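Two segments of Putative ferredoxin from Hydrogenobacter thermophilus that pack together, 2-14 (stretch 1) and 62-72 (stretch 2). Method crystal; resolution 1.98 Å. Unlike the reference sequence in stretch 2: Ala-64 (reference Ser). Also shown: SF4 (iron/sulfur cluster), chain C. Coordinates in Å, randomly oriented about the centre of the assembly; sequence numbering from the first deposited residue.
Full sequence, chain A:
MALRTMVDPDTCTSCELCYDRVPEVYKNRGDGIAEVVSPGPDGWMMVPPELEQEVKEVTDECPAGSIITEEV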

# COMPACT_ATOMS: atom_id res chain seq x y z
N ALA A 2 -1.14 1.82 16.17
CA ALA A 2 -0.74 0.96 15.07
C ALA A 2 -1.13 1.58 13.73
O ALA A 2 -1.94 2.50 13.69
CB ALA A 2 -1.36 -0.41 15.22
N LEU A 3 -0.54 1.07 12.66
CA LEU A 3 -0.78 1.60 11.32
C LEU A 3 -1.35 0.52 10.40
O LEU A 3 -0.88 -0.62 10.40
CB LEU A 3 0.51 2.16 10.73
CG LEU A 3 0.37 3.24 9.67
CD1 LEU A 3 -0.16 4.53 10.28
CD2 LEU A 3 1.70 3.49 8.97
N ARG A 4 -2.37 0.88 9.62
CA ARG A 4 -2.90 -0.00 8.59
C ARG A 4 -2.96 0.74 7.26
O ARG A 4 -2.99 1.97 7.23
CB ARG A 4 -4.29 -0.52 8.97
CG ARG A 4 -5.39 0.53 9.07
CD ARG A 4 -6.74 -0.14 9.30
NE ARG A 4 -7.85 0.82 9.30
CZ ARG A 4 -9.13 0.47 9.39
NH1 ARG A 4 -9.47 -0.81 9.48
NH2 ARG A 4 -10.07 1.40 9.39
N THR A 5 -2.96 -0.02 6.17
CA THR A 5 -2.91 0.57 4.83
C THR A 5 -3.69 -0.27 3.82
O THR A 5 -3.85 -1.48 3.99
CB THR A 5 -1.45 0.75 4.36
OG1 THR A 5 -1.42 1.40 3.08
CG2 THR A 5 -0.74 -0.60 4.26
N MET A 6 -4.18 0.39 2.77
CA MET A 6 -4.88 -0.29 1.68
C MET A 6 -4.57 0.41 0.36
O MET A 6 -4.08 1.54 0.36
CB MET A 6 -6.39 -0.31 1.93
CG MET A 6 -7.09 1.06 1.89
SD MET A 6 -8.86 0.92 1.60
CE MET A 6 -9.41 2.60 1.86
N VAL A 7 -4.86 -0.27 -0.74
CA VAL A 7 -4.71 0.32 -2.07
C VAL A 7 -6.07 0.41 -2.75
O VAL A 7 -6.83 -0.56 -2.78
CB VAL A 7 -3.75 -0.51 -2.96
CG1 VAL A 7 -3.70 0.06 -4.38
CG2 VAL A 7 -2.36 -0.53 -2.35
N ASP A 8 -6.38 1.58 -3.29
CA ASP A 8 -7.59 1.79 -4.06
C ASP A 8 -7.32 1.44 -5.53
O ASP A 8 -6.73 2.24 -6.25
CB ASP A 8 -8.07 3.23 -3.93
CG ASP A 8 -9.47 3.44 -4.49
OD1 ASP A 8 -9.93 2.59 -5.27
OD2 ASP A 8 -10.10 4.46 -4.15
N PRO A 9 -7.76 0.25 -5.97
CA PRO A 9 -7.41 -0.18 -7.33
C PRO A 9 -8.07 0.68 -8.41
O PRO A 9 -7.61 0.69 -9.55
CB PRO A 9 -7.94 -1.61 -7.39
CG PRO A 9 -9.09 -1.62 -6.45
CD PRO A 9 -8.69 -0.70 -5.33
N ASP A 10 -9.13 1.39 -8.04
CA ASP A 10 -9.87 2.20 -8.99
C ASP A 10 -9.03 3.36 -9.53
O ASP A 10 -9.26 3.82 -10.65
CB ASP A 10 -11.14 2.74 -8.33
CG ASP A 10 -12.02 1.64 -7.77
OD1 ASP A 10 -12.06 0.55 -8.37
OD2 ASP A 10 -12.68 1.88 -6.73
N THR A 11 -8.06 3.81 -8.74
CA THR A 11 -7.28 5.00 -9.08
C THR A 11 -5.80 4.70 -9.34
O THR A 11 -5.08 5.55 -9.87
CB THR A 11 -7.37 6.05 -7.96
OG1 THR A 11 -6.88 5.49 -6.74
CG2 THR A 11 -8.82 6.49 -7.77
N CYS A 12 -5.35 3.51 -8.96
CA CYS A 12 -3.95 3.12 -9.15
C CYS A 12 -3.56 3.16 -10.63
O CYS A 12 -4.30 2.66 -11.48
CB CYS A 12 -3.70 1.73 -8.58
SG CYS A 12 -2.05 1.07 -8.94
N THR A 13 -2.40 3.73 -10.91
CA THR A 13 -1.94 3.90 -12.29
C THR A 13 -0.78 2.96 -12.62
O THR A 13 -0.12 3.13 -13.65
CB THR A 13 -1.51 5.36 -12.54
OG1 THR A 13 -0.48 5.72 -11.62
CG2 THR A 13 -2.69 6.30 -12.37
N SER A 14 -0.56 1.98 -11.76
CA SER A 14 0.43 0.93 -12.01
C SER A 14 1.84 1.48 -12.18
O SER A 14 2.61 1.00 -13.01
CB SER A 14 0.04 0.12 -13.25
OG SER A 14 -1.25 -0.45 -13.09
N CYS A 62 2.73 8.19 -3.62
CA CYS A 62 1.84 7.61 -4.62
C CYS A 62 1.26 8.72 -5.50
O CYS A 62 0.61 9.64 -5.00
CB CYS A 62 0.71 6.82 -3.97
SG CYS A 62 -0.55 6.24 -5.14
N PRO A 63 1.51 8.65 -6.82
CA PRO A 63 1.09 9.75 -7.71
C PRO A 63 -0.42 9.90 -7.84
O PRO A 63 -0.89 10.97 -8.21
CB PRO A 63 1.71 9.35 -9.06
CG PRO A 63 1.80 7.87 -9.00
CD PRO A 63 2.12 7.54 -7.58
N ALA A 64 -1.16 8.83 -7.54
CA ALA A 64 -2.61 8.82 -7.76
C ALA A 64 -3.41 8.93 -6.47
O ALA A 64 -4.64 8.96 -6.50
CB ALA A 64 -3.00 7.56 -8.51
N GLY A 65 -2.72 8.98 -5.33
CA GLY A 65 -3.39 9.05 -4.05
C GLY A 65 -4.22 7.80 -3.81
O GLY A 65 -5.28 7.85 -3.17
N SER A 66 -3.74 6.67 -4.32
CA SER A 66 -4.47 5.41 -4.26
C SER A 66 -4.24 4.68 -2.95
O SER A 66 -5.07 3.88 -2.52
CB SER A 66 -4.05 4.50 -5.42
OG SER A 66 -4.26 5.13 -6.67
N ILE A 67 -3.11 4.95 -2.31
CA ILE A 67 -2.77 4.31 -1.05
C ILE A 67 -3.38 5.07 0.11
O ILE A 67 -3.06 6.24 0.35
CB ILE A 67 -1.25 4.21 -0.86
CG1 ILE A 67 -0.62 3.49 -2.05
CG2 ILE A 67 -0.93 3.47 0.44
CD1 ILE A 67 0.88 3.38 -2.00
N ILE A 68 -4.28 4.40 0.82
CA ILE A 68 -4.92 4.96 2.00
C ILE A 68 -4.28 4.34 3.23
O ILE A 68 -4.23 3.11 3.35
CB ILE A 68 -6.44 4.72 2.00
CG1 ILE A 68 -7.03 5.04 0.62
CG2 ILE A 68 -7.11 5.53 3.09
CD1 ILE A 68 -6.68 6.42 0.10
N THR A 69 -3.79 5.18 4.12
CA THR A 69 -3.09 4.74 5.32
C THR A 69 -3.64 5.50 6.52
O THR A 69 -3.99 6.67 6.40
CB THR A 69 -1.57 4.97 5.21
OG1 THR A 69 -1.04 4.18 4.14
CG2 THR A 69 -0.85 4.62 6.50
N GLU A 70 -3.74 4.84 7.67
CA GLU A 70 -4.23 5.50 8.86
C GLU A 70 -3.77 4.84 10.15
O GLU A 70 -3.42 3.66 10.17
CB GLU A 70 -5.76 5.58 8.83
CG GLU A 70 -6.45 4.25 8.56
CD GLU A 70 -7.96 4.39 8.46
OE1 GLU A 70 -8.45 5.47 8.07
OE2 GLU A 70 -8.67 3.41 8.78
N GLU A 71 -3.76 5.63 11.21
CA GLU A 71 -3.39 5.16 12.54
C GLU A 71 -4.61 4.58 13.24
O GLU A 71 -5.67 5.21 13.28
CB GLU A 71 -2.80 6.30 13.37
CG GLU A 71 -1.28 6.33 13.39
CD GLU A 71 -0.69 5.26 14.29
OE1 GLU A 71 -1.33 4.90 15.30
OE2 GLU A 71 0.42 4.76 13.98
N VAL A 72 -4.47 3.38 13.79
CA VAL A 72 -5.56 2.70 14.48
C VAL A 72 -5.11 2.21 15.85
O VAL A 72 -5.93 1.81 16.68
CB VAL A 72 -6.10 1.51 13.66
CG1 VAL A 72 -6.76 2.01 12.38
CG2 VAL A 72 -4.98 0.53 13.34
OXT VAL A 72 -3.92 2.21 16.16
FE1 SF4 C . -0.48 2.27 -7.82
FE2 SF4 C . 0.14 4.30 -6.11
FE3 SF4 C . 1.95 3.51 -7.99
FE4 SF4 C . 1.39 1.87 -5.87
S1 SF4 C . 2.37 3.93 -5.79
S2 SF4 C . 1.56 1.27 -8.06
S3 SF4 C . -0.83 2.32 -5.57
S4 SF4 C . -0.09 4.45 -8.37
O HOH W 1 -7.93 6.68 -4.23

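Strands 3-7 and 67-71 pair antiparallel, and the two stretches bury 900 Å² between them. At the start, Ala-2 N donates to Val-72 OXT (2.8 Å), the C-terminal carboxylate. Val-72 N returns a bond to Ala-2 O (2.7 Å), so the two chain ends are tied together. Leu-3 is buried, and the end of its side chain comes nearer stretch 2; its CG lies 3.7 Å from Thr-69 CG2.

Arg-4 pairs with Glu-70 twice over. Arg-4 N donates to Glu-70 O and Glu-70 N to Arg-4 O, both at 3.0 Å. Their extended side chains lie on the same sheet face and form a salt bridge, Arg-4 NH2 to Glu-70 OE2 at 2.5 Å. Arg-4 NE also donates to that oxygen.

Thr-5 sits on the Leu-3 face. Its OG1 hydrogen-bonds Thr-69 OG1 (3.0 Å), so the hydroxyl of buried Thr-5 has a polar partner on the facing strand. Met-6 N donates to Ile-68 O (2.8 Å), and Met-6 CE rests on Ile-68 CG1 (3.6 Å). Val-7 and Ile-67 present apolar surface to cluster sulfur S3.

Beyond the strand, Asp-8 N bonds Ser-66 O (2.8 Å). Thr-11 OG1 and Ser-66 OG share a 2.6 Å hydrogen bond. Cys-12 SG binds FE1 and Cys-62 SG binds FE2, so the iron–sulfur cluster links both stretches.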